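Local coordinates for protein 4-hydroxy-tetrahydrodipicolinate synthase (Methanocaldococcus jannaschii DSM 2661, PDB 2YXG) that probably catalyses the condensation of pyruvate with aspartate beta-semialdehyde to 4-hydroxy-tetrahydrodipicolinate in lysine biosynthesis, at residues Leu127-Tyr132 / Tyr154-Ala159. Numbering follows the deposited sequence.
Sequences LPIVLY and YSNISA
The carboxamide of N156 has I129 CD1 over one face, 3.7 Å from ND2, while at its edge ND2 donates to L127 O, 21° out of the amide plane. CG sits between the backbone N and the carbonyl carbon (chi1 56°), which carries the amide toward L127 and I129. That bond to L127 is long (3.3 Å) and bent; ND2 also donates to A122 O. An alanine in place of N156 would probably leave the L127 and A122 carbonyls without this shared donor and open a gap beside I129 CD1. I129 N donates to N156 O (2.7 Å), almost in line with that carbonyl. A beta bulge follows: I129 O accepts from both S158 N (3.0 Å) and A159 N (3.3 Å), and L131 N resumes the parallel ladder on A159 O. L131 crosses I157 at about a right angle, CD1 3.9 Å from I157 CG2, while both methyls of V130 face A159 CB, each at 4.1 Å. These are neighbouring TIM-barrel strands joined through helix 144-153. Helix 111-124 packs A122 on I129 and I157, and F118 on L131; V130 lies near the predicted Schiff-base lysine K161, and strand 98-102 flanks 129-133 on its other edge.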
ATOM      1  N   LEU A 127      21.517 -30.219  -2.696  1.00 26.33           N
ATOM      2  CA  LEU A 127      21.307 -29.307  -3.842  1.00 25.47           C
ATOM      3  C   LEU A 127      21.439 -27.814  -3.510  1.00 23.48           C
ATOM      4  O   LEU A 127      21.119 -27.394  -2.411  1.00 22.70           O
ATOM      5  CB  LEU A 127      19.926 -29.562  -4.471  1.00 24.61           C
ATOM      6  CG  LEU A 127      19.707 -30.967  -4.997  1.00 25.95           C
ATOM      7  CD1 LEU A 127      18.444 -31.004  -5.877  1.00 24.89           C
ATOM      8  CD2 LEU A 127      20.977 -31.403  -5.784  1.00 25.03           C
ATOM      9  N   PRO A 128      21.895 -27.015  -4.476  1.00 23.34           N
ATOM     10  CA  PRO A 128      21.779 -25.559  -4.310  1.00 23.35           C
ATOM     11  C   PRO A 128      20.301 -25.176  -4.212  1.00 22.73           C
ATOM     12  O   PRO A 128      19.436 -25.838  -4.802  1.00 22.30           O
ATOM     13  CB  PRO A 128      22.371 -24.994  -5.599  1.00 23.45           C
ATOM     14  CG  PRO A 128      23.191 -26.125  -6.247  1.00 23.25           C
ATOM     15  CD  PRO A 128      22.527 -27.398  -5.755  1.00 24.62           C
ATOM     16  N   ILE A 129      20.029 -24.134  -3.451  1.00 22.60           N
ATOM     17  CA  ILE A 129      18.649 -23.679  -3.244  1.00 22.86           C
ATOM     18  C   ILE A 129      18.480 -22.241  -3.712  1.00 22.77           C
ATOM     19  O   ILE A 129      19.240 -21.368  -3.302  1.00 22.37           O
ATOM     20  CB  ILE A 129      18.278 -23.738  -1.736  1.00 23.27           C
ATOM     21  CG1 ILE A 129      18.224 -25.202  -1.284  1.00 20.23           C
ATOM     22  CG2 ILE A 129      16.920 -22.924  -1.453  1.00 24.51           C
ATOM     23  CD1 ILE A 129      18.461 -25.364   0.134  1.00 19.48           C
ATOM     24  N   VAL A 130      17.494 -22.014  -4.577  1.00 22.62           N
ATOM     25  CA  VAL A 130      17.056 -20.666  -4.931  1.00 20.71           C
ATOM     26  C   VAL A 130      15.833 -20.258  -4.075  1.00 19.18           C
ATOM     27  O   VAL A 130      14.737 -20.847  -4.167  1.00 18.56           O
ATOM     28  CB  VAL A 130      16.754 -20.592  -6.453  1.00 20.97           C
ATOM     29  CG1 VAL A 130      16.462 -19.139  -6.912  1.00 21.39           C
ATOM     30  CG2 VAL A 130      17.938 -21.151  -7.255  1.00 21.44           C
ATOM     31  N   LEU A 131      16.033 -19.253  -3.252  1.00 17.85           N
ATOM     32  CA  LEU A 131      14.959 -18.670  -2.469  1.00 19.72           C
ATOM     33  C   LEU A 131      14.078 -17.806  -3.378  1.00 20.49           C
ATOM     34  O   LEU A 131      14.603 -17.060  -4.177  1.00 22.91           O
ATOM     35  CB  LEU A 131      15.528 -17.810  -1.347  1.00 19.76           C
ATOM     36  CG  LEU A 131      16.435 -18.517  -0.293  1.00 17.63           C
ATOM     37  CD1 LEU A 131      16.935 -17.533   0.751  1.00 16.81           C
ATOM     38  CD2 LEU A 131      15.702 -19.627   0.394  1.00 18.14           C
ATOM     39  N   TYR A 132      12.759 -17.942  -3.313  1.00 19.19           N
ATOM     40  CA  TYR A 132      11.890 -17.106  -4.167  1.00 18.21           C
ATOM     41  C   TYR A 132      11.043 -16.179  -3.284  1.00 17.85           C
ATOM     42  O   TYR A 132      10.281 -16.642  -2.440  1.00 17.45           O
ATOM     43  CB  TYR A 132      11.023 -17.996  -5.034  1.00 18.32           C
ATOM     44  CG  TYR A 132      10.004 -17.293  -5.916  1.00 19.82           C
ATOM     45  CD1 TYR A 132      10.163 -15.947  -6.303  1.00 19.27           C
ATOM     46  CD2 TYR A 132       8.907 -17.994  -6.412  1.00 19.25           C
ATOM     47  CE1 TYR A 132       9.230 -15.314  -7.101  1.00 19.26           C
ATOM     48  CE2 TYR A 132       7.980 -17.378  -7.243  1.00 18.44           C
ATOM     49  CZ  TYR A 132       8.147 -16.044  -7.583  1.00 21.06           C
ATOM     50  OH  TYR A 132       7.240 -15.424  -8.421  1.00 21.52           O
ATOM     51  N   TYR A 154      24.207 -21.794   5.789  1.00 29.46           N
ATOM     52  CA  TYR A 154      24.020 -22.891   4.867  1.00 28.06           C
ATOM     53  C   TYR A 154      24.709 -22.612   3.554  1.00 28.27           C
ATOM     54  O   TYR A 154      24.276 -21.717   2.780  1.00 27.97           O
ATOM     55  CB  TYR A 154      22.536 -23.108   4.640  1.00 26.82           C
ATOM     56  CG  TYR A 154      21.803 -23.445   5.904  1.00 26.92           C
ATOM     57  CD1 TYR A 154      21.875 -24.735   6.455  1.00 28.51           C
ATOM     58  CD2 TYR A 154      21.061 -22.467   6.581  1.00 27.20           C
ATOM     59  CE1 TYR A 154      21.188 -25.047   7.664  1.00 31.03           C
ATOM     60  CE2 TYR A 154      20.385 -22.758   7.789  1.00 27.35           C
ATOM     61  CZ  TYR A 154      20.431 -24.049   8.304  1.00 27.86           C
ATOM     62  OH  TYR A 154      19.753 -24.334   9.459  1.00 26.19           O
ATOM     63  N   SER A 155      25.746 -23.402   3.265  1.00 27.63           N
ATOM     64  CA  SER A 155      26.464 -23.225   2.004  1.00 27.73           C
ATOM     65  C   SER A 155      25.594 -23.506   0.773  1.00 27.06           C
ATOM     66  O   SER A 155      25.927 -23.048  -0.325  1.00 27.52           O
ATOM     67  CB  SER A 155      27.680 -24.115   1.941  1.00 28.02           C
ATOM     68  OG  SER A 155      27.250 -25.461   2.051  1.00 30.00           O
ATOM     69  N   ASN A 156      24.506 -24.262   0.928  1.00 25.50           N
ATOM     70  CA  ASN A 156      23.672 -24.562  -0.267  1.00 24.90           C
ATOM     71  C   ASN A 156      22.570 -23.520  -0.533  1.00 24.75           C
ATOM     72  O   ASN A 156      21.771 -23.696  -1.425  1.00 25.06           O
ATOM     73  CB  ASN A 156      23.111 -25.990  -0.283  1.00 22.95           C
ATOM     74  CG  ASN A 156      22.299 -26.341   0.965  1.00 21.29           C
ATOM     75  OD1 ASN A 156      22.441 -25.725   2.019  1.00 18.98           O
ATOM     76  ND2 ASN A 156      21.479 -27.381   0.861  1.00 17.41           N
ATOM     77  N   ILE A 157      22.501 -22.476   0.293  1.00 25.27           N
ATOM     78  CA  ILE A 157      21.642 -21.334   0.017  1.00 23.97           C
ATOM     79  C   ILE A 157      22.371 -20.427  -0.990  1.00 24.70           C
ATOM     80  O   ILE A 157      23.261 -19.633  -0.649  1.00 24.06           O
ATOM     81  CB  ILE A 157      21.258 -20.563   1.272  1.00 23.11           C
ATOM     82  CG1 ILE A 157      20.499 -21.494   2.209  1.00 23.72           C
ATOM     83  CG2 ILE A 157      20.378 -19.292   0.905  1.00 21.53           C
ATOM     84  CD1 ILE A 157      19.026 -21.531   1.948  1.00 20.64           C
ATOM     85  N   SER A 158      21.942 -20.540  -2.233  1.00 25.04           N
ATOM     86  CA  SER A 158      22.792 -20.121  -3.327  1.00 26.18           C
ATOM     87  C   SER A 158      22.304 -18.860  -4.048  1.00 25.70           C
ATOM     88  O   SER A 158      23.113 -17.974  -4.346  1.00 26.65           O
ATOM     89  CB  SER A 158      22.992 -21.267  -4.292  1.00 25.63           C
ATOM     90  OG  SER A 158      23.523 -20.736  -5.494  1.00 32.05           O
ATOM     91  N   ALA A 159      20.991 -18.752  -4.284  1.00 24.75           N
ATOM     92  CA  ALA A 159      20.456 -17.601  -4.974  1.00 23.43           C
ATOM     93  C   ALA A 159      19.139 -17.138  -4.368  1.00 23.88           C
ATOM     94  O   ALA A 159      18.518 -17.858  -3.536  1.00 22.65           O
ATOM     95  CB  ALA A 159      20.320 -17.909  -6.462  1.00 23.97           C
TER